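Local coordinates for protein nicotinate phosphoribosyltransferase (Saccharomyces cerevisiae, PDB 1VLP) that catalyses the ATP-dependent synthesis of nicotinate ribonucleotide from nicotinate and 5-phosphoribosyl 1-diphosphate, the first step from nicotinic acid to NAD, at residues 23-28 and 189-194; 199-204 and 228-233; 315-320 and 355-360. All coordinates share one frame; numbering follows the deposited sequence.

The three contacts follow one another in series; none nests in or crosses another. Contact 1 closes the longest loop. It brings 23-28, at the start of helix 26-38, to 189-194 after strand 186-188, across 160 intervening residues. It thus ties the N-terminal family region to the parallel-sheet region. Contact 2 follows almost at once. It packs helix 197-213 on helix 228-234, with strand 222-225 in the 23 residues between. Contacts 1 and 2 touch through Q200, which reaches R194 and T191. Contact 3 lies apart, its centre about 27 Å from that of contact 1. It joins helix 312-326 to the end of helix 344-356, with strand 335-338 between them in sequence.

Contact 1: residues 23-28 and 189-194; sequences DTDMYK and FGTRRR
D23 OD1 is gripped by R194 NH1 at 2.8 Å and also by N227 ND2. The second carboxylate oxygen completes an end-on salt bridge, with R194 NH2 2.9 Å from D23 OD2. With D23 CG anti to the backbone N (chi1 -177°), the two groups meet tip to tip, their planes 26° apart. OD1 offers its syn lone pair to NH1.

D25 runs past T191 in the opposite direction, and its OD1 is hydrogen-bonded to S226 OG. D25 also crosses R192 at about a right angle. That pairing is one of charge alone, and the position of D25 OD2 is less certain. Water 1 accepts from R192 N at 3.0 Å and from R192 NE at 3.1 Å. It lies 2.8 Å from F189 O.

Y27 OH sits over one face of the R192 guanidinium, 3.2 Å from NH1, but the angle is too poor for a hydrogen bond. The hydroxyl bonds E144 instead. By similarity Y27 and F189 bind nicotinate, so this contact probably forms part of the substrate pocket.

I145 of helix 144-159 packs on T24, D25, T191 and R192. The 189-194 loop runs from strand 186-188 toward helix 197-213, and D23 also touches helix 228-234.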
loop_
_atom_site.group_PDB
_atom_site.type_symbol
_atom_site.label_atom_id
_atom_site.label_comp_id
_atom_site.label_asym_id
_atom_site.label_seq_id
_atom_site.Cartn_x
_atom_site.Cartn_y
_atom_site.Cartn_z
ATOM N N ASP A 23 1.544 -12.885 -2.147
ATOM C CA ASP A 23 2.734 -12.107 -1.834
ATOM C C ASP A 23 2.476 -10.670 -2.300
ATOM O O ASP A 23 2.966 -10.204 -3.359
ATOM C CB ASP A 23 3.992 -12.699 -2.458
ATOM C CG ASP A 23 5.256 -11.911 -2.066
ATOM O OD1 ASP A 23 5.168 -11.005 -1.159
ATOM O OD2 ASP A 23 6.342 -12.169 -2.668
ATOM N N THR A 24 1.583 -10.013 -1.579
ATOM C CA THR A 24 1.104 -8.678 -1.930
ATOM C C THR A 24 0.440 -8.079 -0.686
ATOM O O THR A 24 0.207 -8.785 0.311
ATOM C CB THR A 24 0.060 -8.687 -3.108
ATOM O OG1 THR A 24 -0.102 -7.356 -3.611
ATOM C CG2 THR A 24 -1.272 -9.173 -2.678
ATOM N N ASP A 25 0.089 -6.805 -0.781
ATOM C CA ASP A 25 -0.637 -6.129 0.298
ATOM C C ASP A 25 -2.138 -6.495 0.268
ATOM O O ASP A 25 -2.726 -6.516 -0.828
ATOM C CB ASP A 25 -0.475 -4.606 0.197
ATOM C CG ASP A 25 1.004 -4.133 0.371
ATOM O OD1 ASP A 25 1.612 -4.422 1.408
ATOM O OD2 ASP A 25 1.545 -3.515 -0.552
HETATM N N MSE A 26 -2.749 -6.769 1.428
HETATM C CA MSE A 26 -4.173 -7.133 1.467
HETATM C C MSE A 26 -5.053 -6.148 0.759
HETATM O O MSE A 26 -6.033 -6.574 0.111
HETATM C CB MSE A 26 -4.693 -7.301 2.881
HETATM C CG MSE A 26 -6.231 -7.445 2.950
HETATM SE SE MSE A 26 -6.640 -8.023 4.747
HETATM C CE MSE A 26 -8.625 -7.404 4.756
ATOM N N TYR A 27 -4.712 -4.849 0.811
ATOM C CA TYR A 27 -5.556 -3.853 0.124
ATOM C C TYR A 27 -5.659 -4.123 -1.372
ATOM O O TYR A 27 -6.685 -3.793 -1.983
ATOM C CB TYR A 27 -5.146 -2.405 0.400
ATOM C CG TYR A 27 -3.990 -1.885 -0.443
ATOM C CD1 TYR A 27 -4.213 -1.351 -1.715
ATOM C CD2 TYR A 27 -2.700 -1.945 0.014
ATOM C CE1 TYR A 27 -3.151 -0.868 -2.493
ATOM C CE2 TYR A 27 -1.619 -1.462 -0.770
ATOM C CZ TYR A 27 -1.857 -0.935 -2.006
ATOM O OH TYR A 27 -0.780 -0.474 -2.729
ATOM N N LYS A 28 -4.658 -4.790 -1.962
ATOM C CA LYS A 28 -4.780 -5.120 -3.390
ATOM C C LYS A 28 -5.888 -6.117 -3.699
ATOM O O LYS A 28 -6.609 -5.973 -4.681
ATOM C CB LYS A 28 -3.422 -5.543 -3.994
ATOM C CG LYS A 28 -2.378 -4.438 -3.976
ATOM C CD LYS A 28 -2.254 -3.588 -5.273
ATOM C CE LYS A 28 -3.397 -2.674 -5.653
ATOM N NZ LYS A 28 -2.952 -1.827 -6.827
ATOM N N PHE A 189 4.019 -3.149 7.037
ATOM C CA PHE A 189 3.417 -2.626 5.802
ATOM C C PHE A 189 4.446 -2.422 4.682
ATOM O O PHE A 189 4.213 -1.606 3.738
ATOM C CB PHE A 189 2.800 -1.269 6.192
ATOM C CG PHE A 189 1.907 -0.615 5.165
ATOM C CD1 PHE A 189 1.143 -1.343 4.218
ATOM C CD2 PHE A 189 1.809 0.793 5.169
ATOM C CE1 PHE A 189 0.322 -0.676 3.293
ATOM C CE2 PHE A 189 0.979 1.462 4.251
ATOM C CZ PHE A 189 0.235 0.729 3.326
ATOM N N GLY A 190 5.602 -3.086 4.789
ATOM C CA GLY A 190 6.744 -2.783 3.934
ATOM C C GLY A 190 6.925 -3.614 2.660
ATOM O O GLY A 190 7.991 -3.586 2.066
ATOM N N THR A 191 5.878 -4.310 2.191
ATOM C CA THR A 191 6.049 -5.168 1.011
ATOM C C THR A 191 6.625 -4.404 -0.210
ATOM O O THR A 191 7.636 -4.810 -0.809
ATOM C CB THR A 191 4.744 -5.880 0.618
ATOM O OG1 THR A 191 4.309 -6.674 1.706
ATOM C CG2 THR A 191 4.933 -6.725 -0.652
ATOM N N ARG A 192 5.995 -3.278 -0.538
ATOM C CA ARG A 192 6.268 -2.618 -1.808
ATOM C C ARG A 192 7.705 -2.117 -1.903
ATOM O O ARG A 192 8.314 -2.195 -2.969
ATOM C CB ARG A 192 5.331 -1.458 -2.002
ATOM C CG ARG A 192 3.978 -1.900 -2.391
ATOM C CD ARG A 192 3.056 -0.696 -2.462
ATOM N NE ARG A 192 2.737 -0.234 -1.119
ATOM C CZ ARG A 192 2.024 0.845 -0.883
ATOM N NH1 ARG A 192 1.564 1.553 -1.917
ATOM N NH2 ARG A 192 1.796 1.223 0.373
ATOM N N ARG A 193 8.281 -1.701 -0.786
ATOM C CA ARG A 193 9.655 -1.231 -0.884
ATOM C C ARG A 193 10.686 -2.088 -0.180
ATOM O O ARG A 193 11.755 -1.607 0.180
ATOM C CB ARG A 193 9.768 0.223 -0.522
ATOM C CG ARG A 193 9.517 1.114 -1.741
ATOM C CD ARG A 193 9.753 2.571 -1.394
ATOM N NE ARG A 193 8.956 3.440 -2.239
ATOM C CZ ARG A 193 8.895 4.756 -2.102
ATOM N NH1 ARG A 193 9.580 5.361 -1.139
ATOM N NH2 ARG A 193 8.138 5.462 -2.928
ATOM N N ARG A 194 10.376 -3.373 0.005
ATOM C CA ARG A 194 11.318 -4.251 0.602
ATOM C C ARG A 194 12.598 -4.327 -0.256
ATOM O O ARG A 194 12.559 -4.299 -1.511
ATOM C CB ARG A 194 10.736 -5.645 0.792
ATOM C CG ARG A 194 10.476 -6.376 -0.477
ATOM C CD ARG A 194 9.504 -7.554 -0.205
ATOM N NE ARG A 194 9.354 -8.403 -1.367
ATOM C CZ ARG A 194 8.402 -9.326 -1.517
ATOM N NH1 ARG A 194 7.462 -9.508 -0.580
ATOM N NH2 ARG A 194 8.353 -10.029 -2.649
HETATM O O HOH W 1 3.646 -2.229 1.019
#

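Contact 2: residues 199-204 and 228-233; sequences AQDLIM and ILFAKK
F230 carries the apolar part of this contact, projecting from helix 228-234 toward M204. M204 CG lies over one face of the ring in a CH-pi contact, 4.3 Å from the centroid and 27° off the ring normal.

Two oxygens meet the same ring at its edge. Q200 OE1 is 3.3 Å from F230 CE2, and D201 OD1 is 3.4 Å from F230 CE1. The slightly positive ring hydrogens would probably suit them. Q200 OE1 has its stronger partner in R194.

The charged interaction is a salt bridge, with K233 NZ donating to D201 OD1 at 2.8 Å. The ammonium comes from above the carboxylate plane, 42° out of it. The extended lysine chain crosses D201 at about a right angle. Water 2 joins the two groups a second time, donating to D201 OD2 at 2.6 Å and accepting from K233 NZ at 2.9 Å. D201 OD1 also bonds Y234 OH.

The short helical segments approach to 11.3 Å at an angle of 39°. Helix 197-213 is the crossover between the adjacent parallel strands 186-188 and 222-225, a beta-alpha-beta unit. I228 and A231 touch Y84 of helix 79-88, and I203 packs on helices 168-181 and 367-370.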
loop_
_atom_site.group_PDB
_atom_site.type_symbol
_atom_site.label_atom_id
_atom_site.label_comp_id
_atom_site.label_asym_id
_atom_site.label_seq_id
_atom_site.Cartn_x
_atom_site.Cartn_y
_atom_site.Cartn_z
ATOM N N ALA A 199 14.574 -10.093 2.920
ATOM C CA ALA A 199 14.665 -8.991 3.915
ATOM C C ALA A 199 13.377 -8.925 4.701
ATOM O O ALA A 199 13.369 -8.808 5.922
ATOM C CB ALA A 199 14.945 -7.613 3.244
ATOM N N GLN A 200 12.274 -8.947 3.984
ATOM C CA GLN A 200 10.982 -8.906 4.666
ATOM C C GLN A 200 10.763 -10.142 5.562
ATOM O O GLN A 200 10.300 -10.008 6.679
ATOM C CB GLN A 200 9.843 -8.695 3.658
ATOM C CG GLN A 200 8.438 -8.518 4.306
ATOM C CD GLN A 200 7.403 -8.083 3.294
ATOM O OE1 GLN A 200 7.485 -8.484 2.171
ATOM N NE2 GLN A 200 6.371 -7.326 3.721
ATOM N N ASP A 201 11.118 -11.325 5.084
ATOM C CA ASP A 201 11.050 -12.520 5.911
ATOM C C ASP A 201 11.880 -12.431 7.213
ATOM O O ASP A 201 11.432 -12.833 8.299
ATOM C CB ASP A 201 11.454 -13.737 5.110
ATOM C CG ASP A 201 11.276 -15.021 5.911
ATOM O OD1 ASP A 201 10.109 -15.419 6.166
ATOM O OD2 ASP A 201 12.293 -15.592 6.291
ATOM N N LEU A 202 13.086 -11.863 7.105
ATOM C CA LEU A 202 13.927 -11.701 8.292
ATOM C C LEU A 202 13.331 -10.722 9.280
ATOM O O LEU A 202 13.375 -10.975 10.474
ATOM C CB LEU A 202 15.339 -11.261 7.922
ATOM C CG LEU A 202 16.222 -12.320 7.293
ATOM C CD1 LEU A 202 17.465 -11.610 6.797
ATOM C CD2 LEU A 202 16.502 -13.404 8.310
ATOM N N ILE A 203 12.755 -9.615 8.808
ATOM C CA ILE A 203 12.108 -8.660 9.720
ATOM C C ILE A 203 10.821 -9.247 10.339
ATOM O O ILE A 203 10.537 -9.008 11.500
ATOM C CB ILE A 203 12.021 -7.221 9.145
ATOM C CG1 ILE A 203 10.974 -7.095 8.072
ATOM C CG2 ILE A 203 13.401 -6.742 8.723
ATOM C CD1 ILE A 203 9.580 -6.918 8.624
HETATM N N MSE A 204 10.125 -10.106 9.605
HETATM C CA MSE A 204 8.978 -10.834 10.174
HETATM C C MSE A 204 9.443 -11.718 11.328
HETATM O O MSE A 204 8.820 -11.760 12.406
HETATM C CB MSE A 204 8.268 -11.684 9.118
HETATM C CG MSE A 204 7.370 -10.930 8.123
HETATM SE SE MSE A 204 5.985 -9.829 8.991
HETATM C CE MSE A 204 5.006 -11.302 9.943
ATOM N N ILE A 228 -0.254 -10.712 2.779
ATOM C CA ILE A 228 -1.121 -11.819 3.085
ATOM C C ILE A 228 -0.314 -13.111 3.211
ATOM O O ILE A 228 -0.612 -13.950 4.096
ATOM C CB ILE A 228 -2.215 -11.987 2.013
ATOM C CG1 ILE A 228 -2.992 -10.702 1.761
ATOM C CG2 ILE A 228 -3.181 -13.068 2.398
ATOM C CD1 ILE A 228 -3.871 -10.830 0.537
ATOM N N LEU A 229 0.717 -13.278 2.363
ATOM C CA LEU A 229 1.531 -14.503 2.410
ATOM C C LEU A 229 2.272 -14.632 3.752
ATOM O O LEU A 229 2.291 -15.721 4.321
ATOM C CB LEU A 229 2.546 -14.553 1.252
ATOM C CG LEU A 229 3.184 -15.916 0.999
ATOM C CD1 LEU A 229 2.123 -16.930 0.688
ATOM C CD2 LEU A 229 4.102 -15.833 -0.127
ATOM N N PHE A 230 2.857 -13.533 4.215
ATOM C CA PHE A 230 3.556 -13.515 5.519
ATOM C C PHE A 230 2.588 -13.617 6.669
ATOM O O PHE A 230 2.919 -14.208 7.683
ATOM C CB PHE A 230 4.459 -12.311 5.664
ATOM C CG PHE A 230 5.753 -12.433 4.874
ATOM C CD1 PHE A 230 6.605 -13.485 5.130
ATOM C CD2 PHE A 230 6.116 -11.511 3.918
ATOM C CE1 PHE A 230 7.811 -13.627 4.459
ATOM C CE2 PHE A 230 7.358 -11.651 3.178
ATOM C CZ PHE A 230 8.184 -12.721 3.465
ATOM N N ALA A 231 1.392 -13.031 6.546
ATOM C CA ALA A 231 0.352 -13.227 7.579
ATOM C C ALA A 231 0.083 -14.741 7.752
ATOM O O ALA A 231 0.065 -15.277 8.848
ATOM C CB ALA A 231 -0.855 -12.589 7.167
ATOM N N LYS A 232 -0.121 -15.409 6.624
ATOM C CA LYS A 232 -0.380 -16.860 6.605
ATOM C C LYS A 232 0.796 -17.633 7.200
ATOM O O LYS A 232 0.591 -18.519 8.039
ATOM C CB LYS A 232 -0.686 -17.323 5.187
ATOM C CG LYS A 232 -1.125 -18.803 5.062
ATOM C CD LYS A 232 -1.532 -19.044 3.597
ATOM C CE LYS A 232 -2.089 -20.428 3.406
ATOM N NZ LYS A 232 -1.045 -21.439 3.685
ATOM N N LYS A 233 2.007 -17.316 6.757
ATOM C CA LYS A 233 3.202 -17.989 7.198
ATOM C C LYS A 233 3.440 -17.898 8.726
ATOM O O LYS A 233 3.762 -18.893 9.374
ATOM C CB LYS A 233 4.413 -17.428 6.492
ATOM C CG LYS A 233 5.724 -18.150 6.815
ATOM C CD LYS A 233 6.843 -17.720 5.980
ATOM C CE LYS A 233 8.126 -18.405 6.454
ATOM N NZ LYS A 233 9.340 -18.035 5.662
HETATM O O HOH W 2 11.921 -18.050 6.940
#

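Contact 3: residues 315-320 and 355-360; sequences YTKKIS and KENGML
The flat carboxamide of N357 rests against two side chains of helix 312-326. K317 CG is 3.8 Å from N357 OD1, and T316 CG2 lies 3.9 Å from N357 ND2. N357 ND2 is also hydrogen-bonded to A353 O. The ring of Y315 has I319 CG1 over one face, offset toward the rim.

The 355-360 segment holds a Schellman motif that ends helix 344-356. N357 is the first residue to leave helical angles. G358 is the C-prime residue, with a positive phi of 66°, and G358 N bonds K355 O. The turn leaves N357 O facing the neighbouring helix.

S320 OG donates to N357 O in a short bond of 2.5 Å. The C=O...donor angle is 144°, and the hydroxyl is tilted 19° from the carbonyl plane. With OG anti to the backbone N (chi1 174°), the hydroxyl is carried to N357 O. An alanine here would probably leave N357 O without its hydroxyl donor and hold the helix end less firmly.

Both helices belong to the parallel alpha/beta region. Strand 335-338 lies between them in sequence, and its I336 touches T316, I319 and M359. T316 OG1 bonds P312 O and Y338 OH.

M359 closes the apolar side. Its SE is 4.0 Å from S320 CA, and the bent selenomethionine chain ends with CE 3.8 Å from I319 CG2.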
loop_
_atom_site.group_PDB
_atom_site.type_symbol
_atom_site.label_atom_id
_atom_site.label_comp_id
_atom_site.label_asym_id
_atom_site.label_seq_id
_atom_site.Cartn_x
_atom_site.Cartn_y
_atom_site.Cartn_z
ATOM N N TYR A 315 -3.655 16.891 11.522
ATOM C CA TYR A 315 -4.695 15.921 11.134
ATOM C C TYR A 315 -5.467 15.389 12.330
ATOM O O TYR A 315 -6.687 15.333 12.335
ATOM C CB TYR A 315 -4.087 14.770 10.348
ATOM C CG TYR A 315 -5.115 13.842 9.779
ATOM C CD1 TYR A 315 -5.777 14.165 8.601
ATOM C CD2 TYR A 315 -5.414 12.644 10.395
ATOM C CE1 TYR A 315 -6.689 13.271 8.054
ATOM C CE2 TYR A 315 -6.313 11.765 9.862
ATOM C CZ TYR A 315 -6.945 12.074 8.688
ATOM O OH TYR A 315 -7.888 11.195 8.169
ATOM N N THR A 316 -4.755 15.007 13.361
ATOM C CA THR A 316 -5.363 14.401 14.541
ATOM C C THR A 316 -6.354 15.362 15.209
ATOM O O THR A 316 -7.467 14.986 15.587
ATOM C CB THR A 316 -4.231 13.969 15.529
ATOM O OG1 THR A 316 -3.359 13.005 14.889
ATOM C CG2 THR A 316 -4.785 13.353 16.876
ATOM N N LYS A 317 -5.952 16.618 15.327
ATOM C CA LYS A 317 -6.797 17.632 15.921
ATOM C C LYS A 317 -8.069 17.797 15.107
ATOM O O LYS A 317 -9.146 17.886 15.684
ATOM C CB LYS A 317 -6.030 18.939 16.065
ATOM C CG LYS A 317 -4.934 18.855 17.150
ATOM C CD LYS A 317 -4.428 20.230 17.607
ATOM C CE LYS A 317 -3.807 21.020 16.556
ATOM N NZ LYS A 317 -3.104 22.238 17.147
ATOM N N LYS A 318 -7.908 17.846 13.784
ATOM C CA LYS A 318 -9.018 18.116 12.858
ATOM C C LYS A 318 -10.062 16.998 12.951
ATOM O O LYS A 318 -11.292 17.251 13.015
ATOM C CB LYS A 318 -8.497 18.261 11.426
ATOM C CG LYS A 318 -9.581 18.473 10.372
ATOM C CD LYS A 318 -8.997 18.640 8.955
ATOM C CE LYS A 318 -8.796 20.098 8.624
ATOM N NZ LYS A 318 -8.105 20.189 7.329
ATOM N N ILE A 319 -9.576 15.760 12.901
ATOM C CA ILE A 319 -10.425 14.565 12.979
ATOM C C ILE A 319 -11.118 14.418 14.337
ATOM O O ILE A 319 -12.310 14.081 14.401
ATOM C CB ILE A 319 -9.587 13.277 12.667
ATOM C CG1 ILE A 319 -9.218 13.252 11.193
ATOM C CG2 ILE A 319 -10.331 12.036 13.033
ATOM C CD1 ILE A 319 -10.406 13.301 10.227
ATOM N N SER A 320 -10.392 14.685 15.413
ATOM C CA SER A 320 -10.952 14.652 16.755
ATOM C C SER A 320 -12.098 15.628 16.907
ATOM O O SER A 320 -13.169 15.270 17.391
ATOM C CB SER A 320 -9.861 14.942 17.813
ATOM O OG SER A 320 -10.419 15.039 19.108
ATOM N N LYS A 355 -3.774 10.269 21.928
ATOM C CA LYS A 355 -4.308 10.171 23.281
ATOM C C LYS A 355 -4.788 11.547 23.791
ATOM O O LYS A 355 -5.882 11.668 24.385
ATOM C CB LYS A 355 -3.278 9.579 24.219
ATOM C CG LYS A 355 -3.774 9.484 25.684
ATOM C CD LYS A 355 -2.832 8.656 26.608
ATOM C CE LYS A 355 -3.433 8.529 28.024
ATOM N NZ LYS A 355 -3.189 7.189 28.648
ATOM N N GLU A 356 -3.967 12.549 23.559
ATOM C CA GLU A 356 -4.265 13.941 23.924
ATOM C C GLU A 356 -5.584 14.409 23.329
ATOM O O GLU A 356 -6.348 15.124 23.985
ATOM C CB GLU A 356 -3.143 14.881 23.442
ATOM C CG GLU A 356 -3.324 16.344 23.949
ATOM C CD GLU A 356 -2.169 17.277 23.504
ATOM O OE1 GLU A 356 -1.058 17.135 24.099
ATOM O OE2 GLU A 356 -2.393 18.138 22.582
ATOM N N ASN A 357 -5.860 13.963 22.127
ATOM C CA ASN A 357 -7.015 14.386 21.350
ATOM C C ASN A 357 -8.147 13.357 21.312
ATOM O O ASN A 357 -9.051 13.435 20.463
ATOM C CB ASN A 357 -6.529 14.730 19.959
ATOM C CG ASN A 357 -5.756 15.998 19.940
ATOM O OD1 ASN A 357 -6.316 17.063 20.156
ATOM N ND2 ASN A 357 -4.429 15.902 19.748
ATOM N N GLY A 358 -8.132 12.407 22.250
ATOM C CA GLY A 358 -9.222 11.449 22.392
ATOM C C GLY A 358 -9.450 10.477 21.279
ATOM O O GLY A 358 -10.598 10.155 20.972
HETATM N N MSE A 359 -8.367 10.028 20.659
HETATM C CA MSE A 359 -8.432 9.108 19.530
HETATM C C MSE A 359 -7.648 7.875 19.903
HETATM O O MSE A 359 -6.616 7.978 20.576
HETATM C CB MSE A 359 -7.830 9.727 18.258
HETATM C CG MSE A 359 -8.539 10.983 17.806
HETATM SE SE MSE A 359 -10.415 10.678 17.202
HETATM C CE MSE A 359 -10.084 9.447 15.794
ATOM N N LEU A 360 -8.147 6.719 19.441
ATOM C CA LEU A 360 -7.369 5.496 19.432
ATOM C C LEU A 360 -6.417 5.583 18.238
ATOM O O LEU A 360 -6.726 6.271 17.237
ATOM C CB LEU A 360 -8.247 4.265 19.327
ATOM C CG LEU A 360 -9.334 4.125 20.397
ATOM C CD1 LEU A 360 -10.315 3.019 20.050
ATOM C CD2 LEU A 360 -8.730 3.847 21.723
#